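Local coordinates for geranyltranstransferase (Enterococcus faecalis, PDB 3P8L), which probably condenses isopentenyl diphosphate with geranyl diphosphate to form farnesyl diphosphate, using magnesium as cofactor, at residues Q16-V21 and G50-P55; L43-A48 and P106-V111; L56-T61 and E191-A196; Y74-S79 and Q130-S135; E81-Y86 and T126-L131. One frame throughout, in Å; residues are numbered along the deposited sequence.

Interaction 1 (Q16-V21 and G50-P55)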
# COMPACT_ATOMS: atom_id res chain seq x y z
N GLN A 16 -18.64 2.20 -22.06
CA GLN A 16 -19.67 2.75 -21.17
C GLN A 16 -19.15 2.88 -19.74
O GLN A 16 -19.42 3.85 -19.03
CB GLN A 16 -20.93 1.86 -21.21
CG GLN A 16 -22.02 2.28 -20.22
CD GLN A 16 -23.39 1.70 -20.52
OE1 GLN A 16 -23.59 1.06 -21.55
NE2 GLN A 16 -24.35 1.96 -19.64
N HIS A 17 -18.36 1.90 -19.32
CA HIS A 17 -18.02 1.82 -17.89
C HIS A 17 -16.60 2.22 -17.50
O HIS A 17 -16.42 2.87 -16.47
CB HIS A 17 -18.38 0.44 -17.35
CG HIS A 17 -19.85 0.16 -17.40
ND1 HIS A 17 -20.74 0.69 -16.48
CD2 HIS A 17 -20.59 -0.58 -18.26
CE1 HIS A 17 -21.96 0.29 -16.77
NE2 HIS A 17 -21.90 -0.48 -17.84
N LEU A 18 -15.61 1.85 -18.32
CA LEU A 18 -14.21 2.24 -18.03
C LEU A 18 -13.94 3.74 -17.79
O LEU A 18 -13.19 4.04 -16.88
CB LEU A 18 -13.21 1.66 -19.04
CG LEU A 18 -13.03 0.14 -18.97
CD1 LEU A 18 -12.04 -0.29 -20.04
CD2 LEU A 18 -12.60 -0.30 -17.54
N PRO A 19 -14.56 4.66 -18.57
CA PRO A 19 -14.41 6.09 -18.21
C PRO A 19 -14.84 6.49 -16.79
O PRO A 19 -14.31 7.46 -16.22
CB PRO A 19 -15.28 6.80 -19.22
CG PRO A 19 -15.20 5.93 -20.43
CD PRO A 19 -15.15 4.52 -19.92
N LEU A 20 -15.78 5.75 -16.21
CA LEU A 20 -16.19 6.05 -14.84
C LEU A 20 -15.14 5.56 -13.84
O LEU A 20 -14.98 6.13 -12.77
CB LEU A 20 -17.56 5.42 -14.54
CG LEU A 20 -18.64 5.73 -15.59
CD1 LEU A 20 -19.95 5.07 -15.27
CD2 LEU A 20 -18.84 7.19 -15.63
N VAL A 21 -14.44 4.48 -14.20
CA VAL A 21 -13.34 4.00 -13.37
C VAL A 21 -12.21 5.03 -13.41
O VAL A 21 -11.68 5.42 -12.36
CB VAL A 21 -12.86 2.62 -13.80
CG1 VAL A 21 -11.76 2.11 -12.87
CG2 VAL A 21 -14.04 1.63 -13.81
N GLY A 50 -4.05 2.44 -20.92
CA GLY A 50 -3.71 1.02 -20.83
C GLY A 50 -4.97 0.29 -21.24
O GLY A 50 -5.99 0.92 -21.51
N LYS A 51 -4.91 -1.04 -21.27
CA LYS A 51 -6.10 -1.82 -21.62
C LYS A 51 -7.15 -1.83 -20.52
O LYS A 51 -8.30 -2.17 -20.79
CB LYS A 51 -5.73 -3.26 -22.00
CG LYS A 51 -4.71 -3.37 -23.15
CD LYS A 51 -4.74 -4.74 -23.83
CE LYS A 51 -4.17 -5.86 -22.96
NZ LYS A 51 -2.74 -6.17 -23.26
N ARG A 52 -6.76 -1.47 -19.29
CA ARG A 52 -7.66 -1.43 -18.12
C ARG A 52 -8.32 -2.78 -17.86
O ARG A 52 -9.49 -2.86 -17.45
CB ARG A 52 -8.73 -0.32 -18.26
CG ARG A 52 -8.14 1.06 -18.54
CD ARG A 52 -7.72 1.71 -17.25
NE ARG A 52 -7.34 3.10 -17.44
CZ ARG A 52 -6.16 3.62 -17.10
NH1 ARG A 52 -5.22 2.89 -16.49
NH2 ARG A 52 -5.95 4.89 -17.35
N LEU A 53 -7.56 -3.83 -18.15
CA LEU A 53 -8.02 -5.20 -18.07
C LEU A 53 -8.57 -5.57 -16.70
O LEU A 53 -9.64 -6.18 -16.60
CB LEU A 53 -6.90 -6.18 -18.46
CG LEU A 53 -7.21 -7.67 -18.35
CD1 LEU A 53 -8.40 -8.04 -19.23
CD2 LEU A 53 -5.99 -8.53 -18.69
N ARG A 54 -7.87 -5.16 -15.65
CA ARG A 54 -8.26 -5.53 -14.29
C ARG A 54 -9.60 -4.93 -13.79
O ARG A 54 -10.48 -5.68 -13.34
CB ARG A 54 -7.10 -5.34 -13.31
CG ARG A 54 -5.95 -6.33 -13.56
CD ARG A 54 -4.55 -5.79 -13.16
NE ARG A 54 -3.52 -6.69 -13.66
CZ ARG A 54 -3.06 -6.71 -14.91
NH1 ARG A 54 -3.47 -5.82 -15.81
NH2 ARG A 54 -2.14 -7.61 -15.25
N PRO A 55 -9.77 -3.59 -13.88
CA PRO A 55 -11.09 -3.02 -13.59
C PRO A 55 -12.18 -3.52 -14.55
O PRO A 55 -13.32 -3.70 -14.13
CB PRO A 55 -10.88 -1.51 -13.76
CG PRO A 55 -9.64 -1.35 -14.56
CD PRO A 55 -8.78 -2.53 -14.16
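Leu18 and Val21, one turn apart on helix 13-31, both point toward the start of helix 53-64, and between them they meet Lys51, Arg52 and Pro55 in turn. The first is met at its backbone, Lys51 O lying 4.3 Å from Leu18 CD1. Next comes Arg52 at the N-cap position, with both methyls of Leu18 straddling its CB, CD1 at 3.8 Å and CD2 at 3.9 Å. Of the Arg52 side chain it is CB that touches the leucine, and the backbone O of Arg52 lies 4.0 Å from Leu18 CD2. A bend at chi2 (-83°) carries CD off to another course, and the guanidinium finds its partners outside the contact: NH1 and NH2 form salt bridges with Glu81 and Glu22, and NH2 also hydrogen-bonds to the carbonyl O of Ile46. Pro55 then presents its ring to the other helix. Its CB meets Val21 CG1 at 3.8 Å, the two side chains crossing at about a right angle, and lies 4.3 Å from Leu18 CD2. No hydrogen bond links the segments, and helix 16-21 is kinked near Pro19, whose nitrogen carries no hydrogen. The sequence Gly50-Lys51-Arg52-Leu53-Arg54-Pro55 matches the GKRxRP motif of trans-prenyltransferases, which in relatives borders the isopentenyl diphosphate site; here its apolar flank rests on a neighbouring helix of the all-alpha isoprenoid synthase fold.

Interaction 2 (L43-A48 and P106-V111)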
# COMPACT_ATOMS: atom_id res chain seq x y z
N LEU A 43 -0.98 11.25 -11.91
CA LEU A 43 -1.94 11.46 -13.00
C LEU A 43 -1.30 11.19 -14.36
O LEU A 43 -1.96 10.71 -15.27
CB LEU A 43 -2.52 12.88 -12.97
CG LEU A 43 -3.51 13.32 -11.89
CD1 LEU A 43 -3.84 14.82 -12.01
CD2 LEU A 43 -4.81 12.50 -11.97
N TYR A 44 -0.01 11.51 -14.51
CA TYR A 44 0.65 11.20 -15.78
C TYR A 44 0.52 9.72 -16.13
O TYR A 44 0.09 9.37 -17.24
CB TYR A 44 2.13 11.60 -15.75
CG TYR A 44 2.87 11.14 -16.99
CD1 TYR A 44 2.75 11.84 -18.19
CD2 TYR A 44 3.71 10.03 -16.95
CE1 TYR A 44 3.43 11.43 -19.34
CE2 TYR A 44 4.38 9.59 -18.11
CZ TYR A 44 4.23 10.31 -19.30
OH TYR A 44 4.88 9.93 -20.45
N SER A 45 0.85 8.86 -15.17
CA SER A 45 0.87 7.42 -15.42
C SER A 45 -0.52 6.82 -15.57
O SER A 45 -0.69 5.84 -16.28
CB SER A 45 1.62 6.70 -14.31
OG SER A 45 3.01 6.98 -14.38
N ILE A 46 -1.51 7.42 -14.91
CA ILE A 46 -2.92 7.06 -15.13
C ILE A 46 -3.38 7.45 -16.55
O ILE A 46 -3.91 6.61 -17.30
CB ILE A 46 -3.84 7.69 -14.05
CG1 ILE A 46 -3.60 7.03 -12.69
CG2 ILE A 46 -5.33 7.55 -14.41
CD1 ILE A 46 -4.04 7.90 -11.56
N HIS A 47 -3.13 8.69 -16.94
CA HIS A 47 -3.57 9.23 -18.23
C HIS A 47 -2.84 8.69 -19.45
O HIS A 47 -3.27 8.88 -20.55
CB HIS A 47 -3.41 10.73 -18.25
CG HIS A 47 -4.44 11.47 -17.47
ND1 HIS A 47 -5.77 11.13 -17.49
CD2 HIS A 47 -4.33 12.54 -16.66
CE1 HIS A 47 -6.43 11.96 -16.71
NE2 HIS A 47 -5.58 12.83 -16.20
N ALA A 48 -1.74 8.02 -19.24
CA ALA A 48 -1.02 7.38 -20.34
C ALA A 48 -1.84 6.18 -20.89
O ALA A 48 -1.54 5.63 -21.95
CB ALA A 48 0.37 6.94 -19.88
N PRO A 106 6.99 8.33 -22.86
CA PRO A 106 8.03 8.09 -21.86
C PRO A 106 7.48 7.62 -20.52
O PRO A 106 6.38 8.03 -20.12
CB PRO A 106 8.70 9.46 -21.70
CG PRO A 106 7.74 10.44 -22.27
CD PRO A 106 7.01 9.73 -23.33
N THR A 107 8.26 6.80 -19.85
CA THR A 107 7.89 6.22 -18.57
C THR A 107 8.00 7.29 -17.50
O THR A 107 8.61 8.34 -17.73
CB THR A 107 8.75 5.01 -18.23
OG1 THR A 107 10.12 5.31 -18.52
CG2 THR A 107 8.32 3.80 -19.08
N ASN A 108 7.36 7.02 -16.36
CA ASN A 108 7.29 8.00 -15.28
C ASN A 108 8.65 8.58 -14.84
O ASN A 108 8.79 9.79 -14.72
CB ASN A 108 6.52 7.42 -14.09
CG ASN A 108 6.07 8.49 -13.13
OD1 ASN A 108 6.90 9.11 -12.48
ND2 ASN A 108 4.75 8.69 -13.01
N HIS A 109 9.65 7.72 -14.62
CA HIS A 109 10.99 8.18 -14.23
C HIS A 109 11.71 9.01 -15.30
O HIS A 109 12.52 9.86 -14.96
CB HIS A 109 11.89 7.02 -13.77
CG HIS A 109 12.17 6.00 -14.82
ND1 HIS A 109 11.28 5.00 -15.13
CD2 HIS A 109 13.27 5.78 -15.59
CE1 HIS A 109 11.80 4.21 -16.05
NE2 HIS A 109 13.01 4.66 -16.35
N LYS A 110 11.40 8.76 -16.57
CA LYS A 110 11.95 9.54 -17.69
C LYS A 110 11.35 10.91 -17.73
O LYS A 110 12.00 11.88 -18.14
CB LYS A 110 11.72 8.84 -19.04
CG LYS A 110 12.53 7.55 -19.22
CD LYS A 110 13.98 7.73 -18.81
CE LYS A 110 14.82 8.29 -19.95
NZ LYS A 110 16.25 8.25 -19.58
N VAL A 111 10.11 11.03 -17.28
CA VAL A 111 9.52 12.34 -17.21
C VAL A 111 9.95 13.12 -15.96
O VAL A 111 10.41 14.27 -16.08
CB VAL A 111 7.99 12.31 -17.40
CG1 VAL A 111 7.40 13.69 -17.39
CG2 VAL A 111 7.64 11.63 -18.69
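The ring of Tyr44 meets Pro106 at its edge, where the proline carbonyl O lies in the ring plane beside the hydroxyl. Val111 CG2 approaches obliquely, 3.7 Å from Tyr44 CZ. The other flat group, the amide of Asn108, uses an N-H in its own plane: ND2 donates to Ser45 OG at 2.8 Å along a nearly straight line (171°). Tyr44 OH donates to Pro106 O, although the refined separation of 2.4 Å is doubtfully short; Pro106 CG stands 3.4 Å from the same hydroxyl. Tyr44 CG is anti to the backbone N (chi1 173°), and the hydroxyl at the far end of the ring meets that carbonyl. Tyr44 and Ser45, neighbours on helix 36-47, each make one hydrogen bond across the contact. Segment 106-111 closely follows the first aspartate-rich region of the prenyl synthase fold, which in relatives binds magnesium, and it runs from the end of a small hairpin into the short helix 108-112. Thr107 holds the N-cap position there without a capping bond from its side chain; its OG1 turns instead to the carbonyl of Asp99. The amide of Asn108 has a second, weak bond from ND2 to the carbonyl of Ala41, one turn before Ser45 on helix 36-47.

Interaction 3 (L56-T61 and E191-A196)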
# COMPACT_ATOMS: atom_id res chain seq x y z
N LEU A 56 -11.82 -3.76 -15.82
CA LEU A 56 -12.74 -4.35 -16.78
C LEU A 56 -13.25 -5.71 -16.30
O LEU A 56 -14.45 -5.95 -16.34
CB LEU A 56 -12.17 -4.43 -18.21
CG LEU A 56 -13.16 -4.86 -19.31
CD1 LEU A 56 -14.39 -3.94 -19.29
CD2 LEU A 56 -12.54 -4.93 -20.71
N LEU A 57 -12.36 -6.55 -15.78
CA LEU A 57 -12.76 -7.84 -15.20
C LEU A 57 -13.72 -7.72 -14.02
O LEU A 57 -14.73 -8.43 -13.98
CB LEU A 57 -11.53 -8.66 -14.81
CG LEU A 57 -10.78 -9.32 -15.97
CD1 LEU A 57 -9.43 -9.81 -15.46
CD2 LEU A 57 -11.59 -10.47 -16.57
N VAL A 58 -13.42 -6.81 -13.08
CA VAL A 58 -14.30 -6.53 -11.94
C VAL A 58 -15.73 -6.25 -12.42
O VAL A 58 -16.67 -6.91 -11.99
CB VAL A 58 -13.81 -5.34 -11.07
CG1 VAL A 58 -14.80 -5.04 -9.95
CG2 VAL A 58 -12.44 -5.61 -10.45
N LEU A 59 -15.85 -5.29 -13.33
CA LEU A 59 -17.14 -4.79 -13.80
C LEU A 59 -17.89 -5.80 -14.69
O LEU A 59 -19.12 -5.94 -14.60
CB LEU A 59 -16.97 -3.46 -14.52
CG LEU A 59 -16.41 -2.33 -13.63
CD1 LEU A 59 -16.41 -1.06 -14.42
CD2 LEU A 59 -17.19 -2.13 -12.32
N THR A 60 -17.14 -6.53 -15.51
CA THR A 60 -17.72 -7.56 -16.35
C THR A 60 -18.32 -8.67 -15.49
O THR A 60 -19.38 -9.20 -15.81
CB THR A 60 -16.68 -8.08 -17.37
OG1 THR A 60 -16.16 -6.97 -18.12
CG2 THR A 60 -17.31 -9.07 -18.34
N THR A 61 -17.66 -8.98 -14.38
CA THR A 61 -18.08 -10.05 -13.48
C THR A 61 -19.39 -9.64 -12.79
O THR A 61 -20.31 -10.45 -12.70
CB THR A 61 -16.96 -10.43 -12.48
OG1 THR A 61 -15.84 -10.91 -13.22
CG2 THR A 61 -17.39 -11.51 -11.51
N GLU A 191 -7.04 -12.80 -10.15
CA GLU A 191 -7.87 -13.54 -9.20
C GLU A 191 -8.65 -12.60 -8.29
O GLU A 191 -9.86 -12.79 -8.10
CB GLU A 191 -7.05 -14.58 -8.42
CG GLU A 191 -6.81 -15.87 -9.20
CD GLU A 191 -5.59 -16.64 -8.73
OE1 GLU A 191 -4.92 -16.17 -7.79
OE2 GLU A 191 -5.29 -17.71 -9.31
N PHE A 192 -7.97 -11.56 -7.77
CA PHE A 192 -8.68 -10.55 -7.00
C PHE A 192 -9.83 -9.94 -7.80
O PHE A 192 -10.91 -9.72 -7.24
CB PHE A 192 -7.77 -9.41 -6.50
CG PHE A 192 -8.53 -8.31 -5.80
CD1 PHE A 192 -8.86 -8.45 -4.45
CD2 PHE A 192 -8.98 -7.18 -6.49
CE1 PHE A 192 -9.58 -7.46 -3.80
CE2 PHE A 192 -9.72 -6.21 -5.85
CZ PHE A 192 -10.02 -6.35 -4.50
N ALA A 193 -9.62 -9.62 -9.08
CA ALA A 193 -10.68 -8.96 -9.84
C ALA A 193 -11.97 -9.81 -9.88
O ALA A 193 -13.07 -9.28 -9.69
CB ALA A 193 -10.22 -8.64 -11.25
N LEU A 194 -11.81 -11.10 -10.11
CA LEU A 194 -12.94 -12.05 -10.15
C LEU A 194 -13.63 -12.27 -8.79
O LEU A 194 -14.87 -12.23 -8.70
CB LEU A 194 -12.51 -13.38 -10.79
CG LEU A 194 -12.63 -13.54 -12.31
CD1 LEU A 194 -14.07 -13.63 -12.74
CD2 LEU A 194 -11.88 -12.45 -13.11
N ILE A 195 -12.81 -12.48 -7.76
CA ILE A 195 -13.25 -12.53 -6.36
C ILE A 195 -14.04 -11.29 -6.00
O ILE A 195 -15.15 -11.41 -5.47
CB ILE A 195 -12.04 -12.71 -5.38
CG1 ILE A 195 -11.44 -14.10 -5.53
CG2 ILE A 195 -12.44 -12.44 -3.92
CD1 ILE A 195 -10.26 -14.34 -4.63
N ALA A 196 -13.48 -10.11 -6.29
CA ALA A 196 -14.17 -8.87 -5.99
C ALA A 196 -15.49 -8.74 -6.73
O ALA A 196 -16.48 -8.27 -6.15
CB ALA A 196 -13.28 -7.65 -6.28
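Val58 and Ala193 bring their CA atoms within 4.8 Å, the nearest such pair between helix segments 56-61 and 191-196. The two axes run nearly side by side in the same direction, 7.9 Å apart and crossing at -26°, an approach that the small side chain of Ala193 permits. Its CB sits against both Leu57 CB and Val58 CG2, each at 3.8 Å. This close parallel pair belongs to the core of the all-alpha isoprenoid synthase fold, with Leu80 of helix 71-92 packed on both Val58 and Ala193, and Leu295 of helix 289-298 on Leu57. Leu194 starts out away from the partner helix, but its forked end turns back: CD2 meets Leu57 CD2 at 4.0 Å, while CD1 comes within 3.3 Å of Thr61 OG1, the two side chains crossing at about a right angle. That hydroxyl is occupied within its own helix, donating to Leu57 O (2.8 Å), which Thr61 N reaches from the opposite face of the carbonyl plane.

Interaction 4 (Y74-S79 and Q130-S135)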
# COMPACT_ATOMS: atom_id res chain seq x y z
N TYR A 74 -17.28 0.76 -9.09
CA TYR A 74 -16.29 1.62 -9.74
C TYR A 74 -15.13 1.95 -8.82
O TYR A 74 -14.00 2.03 -9.29
CB TYR A 74 -16.91 2.91 -10.28
CG TYR A 74 -17.98 2.67 -11.33
CD1 TYR A 74 -17.65 2.17 -12.59
CD2 TYR A 74 -19.33 2.94 -11.05
CE1 TYR A 74 -18.64 1.94 -13.56
CE2 TYR A 74 -20.33 2.71 -12.01
CZ TYR A 74 -19.97 2.20 -13.25
OH TYR A 74 -20.92 1.99 -14.20
N GLN A 75 -15.42 2.13 -7.53
CA GLN A 75 -14.41 2.37 -6.52
C GLN A 75 -13.46 1.20 -6.35
O GLN A 75 -12.24 1.41 -6.32
CB GLN A 75 -15.04 2.79 -5.18
CG GLN A 75 -15.63 4.20 -5.26
CD GLN A 75 -16.40 4.61 -4.03
OE1 GLN A 75 -17.08 3.79 -3.42
NE2 GLN A 75 -16.30 5.87 -3.66
N VAL A 76 -14.00 -0.02 -6.27
CA VAL A 76 -13.19 -1.24 -6.21
C VAL A 76 -12.35 -1.42 -7.48
O VAL A 76 -11.17 -1.78 -7.39
CB VAL A 76 -14.05 -2.52 -5.93
CG1 VAL A 76 -13.23 -3.82 -6.03
CG2 VAL A 76 -14.67 -2.45 -4.53
N ALA A 77 -12.96 -1.17 -8.64
CA ALA A 77 -12.29 -1.27 -9.93
C ALA A 77 -11.10 -0.28 -9.99
O ALA A 77 -10.03 -0.64 -10.43
CB ALA A 77 -13.26 -1.05 -11.11
N ALA A 78 -11.32 0.93 -9.48
CA ALA A 78 -10.34 2.00 -9.46
C ALA A 78 -9.15 1.70 -8.54
O ALA A 78 -7.99 1.93 -8.92
CB ALA A 78 -11.03 3.32 -9.11
N SER A 79 -9.45 1.18 -7.34
CA SER A 79 -8.43 0.76 -6.38
C SER A 79 -7.50 -0.30 -6.98
O SER A 79 -6.27 -0.19 -6.88
CB SER A 79 -9.09 0.23 -5.10
OG SER A 79 -9.64 1.28 -4.33
N GLN A 130 -6.35 3.52 0.48
CA GLN A 130 -7.16 4.63 0.99
C GLN A 130 -8.55 4.71 0.34
O GLN A 130 -9.57 4.79 1.05
CB GLN A 130 -6.45 5.98 0.89
CG GLN A 130 -7.19 7.08 1.64
CD GLN A 130 -6.45 8.40 1.70
OE1 GLN A 130 -5.53 8.66 0.93
NE2 GLN A 130 -6.86 9.26 2.63
N LEU A 131 -8.58 4.69 -0.99
CA LEU A 131 -9.84 4.69 -1.73
C LEU A 131 -10.78 3.57 -1.28
O LEU A 131 -11.94 3.84 -0.94
CB LEU A 131 -9.61 4.66 -3.25
CG LEU A 131 -10.91 4.55 -4.08
CD1 LEU A 131 -11.85 5.75 -3.87
CD2 LEU A 131 -10.61 4.34 -5.57
N LEU A 132 -10.28 2.34 -1.24
CA LEU A 132 -11.04 1.19 -0.77
C LEU A 132 -11.59 1.35 0.67
O LEU A 132 -12.76 1.02 0.94
CB LEU A 132 -10.22 -0.09 -0.93
CG LEU A 132 -10.93 -1.45 -0.90
CD1 LEU A 132 -12.12 -1.49 -1.88
CD2 LEU A 132 -9.95 -2.56 -1.24
N SER A 133 -10.77 1.90 1.56
CA SER A 133 -11.15 2.22 2.96
C SER A 133 -12.25 3.28 3.08
O SER A 133 -13.08 3.24 4.01
CB SER A 133 -9.92 2.63 3.78
OG SER A 133 -9.61 3.99 3.58
N LEU A 134 -12.27 4.21 2.12
CA LEU A 134 -13.27 5.26 2.06
C LEU A 134 -14.44 4.97 1.10
O LEU A 134 -15.27 5.84 0.87
CB LEU A 134 -12.60 6.58 1.65
CG LEU A 134 -11.66 7.21 2.69
CD1 LEU A 134 -10.75 8.21 2.02
CD2 LEU A 134 -12.44 7.85 3.86
N SER A 135 -14.48 3.78 0.52
CA SER A 135 -15.48 3.45 -0.51
C SER A 135 -16.89 3.22 0.04
O SER A 135 -17.09 3.12 1.25
CB SER A 135 -15.03 2.22 -1.32
OG SER A 135 -15.05 1.05 -0.53
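Gln75 lays the end of its side chain against Ser135, its OE1 3.3 Å from the CB of that serine. In the all-alpha prenyl synthase fold this joins the early part of helix 71-92 to the C-terminal end of helix 114-133 and the residues after it. The glutamine chain is extended beyond CG, and its OE1 accepts a hydrogen bond from the backbone N of Gln136, so the amide spans to the residue just past the contact. One turn before Ser135, Leu131 CD2 reaches the other helix, lying 3.4 Å from the carbonyl O of Gln75 and 3.7 Å from Ala78 CB. In the conformer described, one of two deposited, Ser79 OG stands 3.3 Å from Leu132 N at an angle too poor for a bond; it is hydrogen-bonded to the carbonyl of Ala128. On another flank Val76 CG2 meets Leu132 CD1 at 3.8 Å, the side chains crossing obliquely, and Leu145 and Leu149 of helix 139-153 pack on this pair. The second subunit touches the same stretch, its Gln156 bonding to Gln130 NE2 and its Gln147 to the carbonyl of Ser133. Ser135 OG, held between its own backbone N and carbonyl carbon (chi1 68°), turns back to donate to Leu132 O at 2.7 Å, tilted 23° from the carbonyl plane.

Interaction 5 (E81-Y86 and T126-L131)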
# COMPACT_ATOMS: atom_id res chain seq x y z
N GLU A 81 -6.99 -0.89 -10.26
CA GLU A 81 -6.22 -0.28 -11.33
C GLU A 81 -5.09 0.65 -10.81
O GLU A 81 -4.05 0.76 -11.47
CB GLU A 81 -7.13 0.42 -12.34
CG GLU A 81 -6.43 0.91 -13.61
CD GLU A 81 -5.82 -0.21 -14.48
OE1 GLU A 81 -5.87 -1.43 -14.16
OE2 GLU A 81 -5.28 0.16 -15.52
N MET A 82 -5.29 1.23 -9.63
CA MET A 82 -4.26 2.00 -8.91
C MET A 82 -3.07 1.13 -8.51
O MET A 82 -1.91 1.55 -8.68
CB MET A 82 -4.84 2.80 -7.72
CG MET A 82 -5.81 3.98 -8.13
SD MET A 82 -6.71 4.74 -6.73
CE MET A 82 -5.37 5.60 -5.91
N ILE A 83 -3.35 -0.08 -8.01
CA ILE A 83 -2.34 -1.07 -7.68
C ILE A 83 -1.56 -1.44 -8.94
O ILE A 83 -0.32 -1.42 -8.94
CB ILE A 83 -2.94 -2.38 -7.05
CG1 ILE A 83 -3.56 -2.12 -5.68
CG2 ILE A 83 -1.89 -3.49 -6.99
CD1 ILE A 83 -2.58 -1.89 -4.55
N HIS A 84 -2.30 -1.80 -9.99
CA HIS A 84 -1.70 -2.12 -11.27
C HIS A 84 -0.76 -1.00 -11.80
O HIS A 84 0.35 -1.29 -12.21
CB HIS A 84 -2.76 -2.40 -12.30
CG HIS A 84 -2.19 -2.77 -13.62
ND1 HIS A 84 -1.32 -3.83 -13.77
CD2 HIS A 84 -2.34 -2.23 -14.85
CE1 HIS A 84 -0.97 -3.93 -15.04
NE2 HIS A 84 -1.58 -2.98 -15.71
N THR A 85 -1.25 0.25 -11.79
CA THR A 85 -0.50 1.44 -12.24
C THR A 85 0.76 1.64 -11.39
O THR A 85 1.82 1.92 -11.92
CB THR A 85 -1.37 2.74 -12.17
OG1 THR A 85 -2.59 2.55 -12.89
CG2 THR A 85 -0.62 3.97 -12.76
N TYR A 86 0.63 1.50 -10.06
CA TYR A 86 1.80 1.60 -9.20
C TYR A 86 2.83 0.55 -9.60
O TYR A 86 4.00 0.88 -9.75
CB TYR A 86 1.46 1.55 -7.67
CG TYR A 86 2.06 0.38 -6.92
CD1 TYR A 86 3.42 0.32 -6.64
CD2 TYR A 86 1.26 -0.68 -6.48
CE1 TYR A 86 3.99 -0.77 -6.00
CE2 TYR A 86 1.82 -1.78 -5.81
CZ TYR A 86 3.20 -1.82 -5.58
OH TYR A 86 3.79 -2.86 -4.91
N THR A 126 -0.51 3.24 -1.67
CA THR A 126 -1.21 3.65 -0.44
C THR A 126 -2.61 4.17 -0.79
O THR A 126 -3.60 3.89 -0.07
CB THR A 126 -0.43 4.75 0.34
OG1 THR A 126 0.94 4.36 0.48
CG2 THR A 126 -1.01 4.95 1.73
N GLY A 127 -2.69 4.88 -1.90
CA GLY A 127 -3.95 5.43 -2.42
C GLY A 127 -5.00 4.38 -2.73
O GLY A 127 -6.17 4.59 -2.49
N ALA A 128 -4.57 3.26 -3.30
CA ALA A 128 -5.49 2.16 -3.59
C ALA A 128 -6.21 1.68 -2.31
O ALA A 128 -7.44 1.49 -2.31
CB ALA A 128 -4.73 1.04 -4.21
N PHE A 129 -5.43 1.50 -1.23
CA PHE A 129 -5.98 1.13 0.07
C PHE A 129 -6.79 2.27 0.66
O PHE A 129 -7.83 2.02 1.25
CB PHE A 129 -4.90 0.59 1.03
CG PHE A 129 -4.44 -0.79 0.63
CD1 PHE A 129 -5.22 -1.91 0.89
CD2 PHE A 129 -3.28 -0.95 -0.09
CE1 PHE A 129 -4.83 -3.16 0.48
CE2 PHE A 129 -2.87 -2.21 -0.51
CZ PHE A 129 -3.65 -3.31 -0.23
N GLN A 130 -6.35 3.52 0.48
CA GLN A 130 -7.16 4.63 0.99
C GLN A 130 -8.55 4.71 0.34
O GLN A 130 -9.57 4.79 1.05
CB GLN A 130 -6.45 5.98 0.89
CG GLN A 130 -7.19 7.08 1.64
CD GLN A 130 -6.45 8.40 1.70
OE1 GLN A 130 -5.53 8.66 0.93
NE2 GLN A 130 -6.86 9.26 2.63
N LEU A 131 -8.58 4.69 -0.99
CA LEU A 131 -9.84 4.69 -1.73
C LEU A 131 -10.78 3.57 -1.28
O LEU A 131 -11.94 3.84 -0.94
CB LEU A 131 -9.61 4.66 -3.25
CG LEU A 131 -10.91 4.55 -4.08
CD1 LEU A 131 -11.85 5.75 -3.87
CD2 LEU A 131 -10.61 4.34 -5.57
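Met82 and Ile83 form a shallow hollow into which the CB of Ala128 fits. Met82 CB borders it at 3.9 Å from Ala128 CB, and on the Ile83 side CG1 and CD1 both lie 3.7 Å from that methyl. The reverse fit lies next to it: the end of Met82, bent at chi3 (71°) to place CE, settles on the backbone of the opposing helix, 3.4 Å from Gly127 C, and the glycine, having no side chain, offers a low spot there. The sulphur of the same methionine faces Leu131, SD to CD2 at 4.1 Å, the side chains crossing at about a right angle. Ile83 CD1 meets Phe129 CE2 obliquely at 4.1 Å. These interlocking features are small; the axes of segments 81-86 and 126-131, antiparallel at 176°, approach to 8.5 Å with no hydrogen bond between the two segments. Within the helical bundle of the isoprenoid synthase fold, Met25 and Ile29 of helix 13-31 cover Met82, while Leu149 of helix 139-153 packs on both Ile83 and Phe129. Phe129 also reaches the dimer interface, its ring nearly parallel to that of Phe129 of the second subunit, while Tyr86 of helix 71-92 packs on Asp122 of that chain.

Overall arrangement
From the N terminus, interaction 1 closes first, bringing helix 13-31 onto the start of helix 53-64. Interaction 2 opens inside that loop and closes well beyond it at 106-111, so the two cross, touching directly between Arg52 and Ile46. Interaction 3 begins just after interaction 1 and closes the longest loop, out to helix 175-200. Nested within it are interactions 4 and 5, both pairing helix 71-92 with helix 114-133; interaction 5 opens just after interaction 4, and both close on the same stretch, sharing Gln130 and Leu131, with centres about 8 Å apart. Interaction 2 crosses all three. Together they bind the N-terminal helices, the central bundle and the dimer-facing helix 114-133.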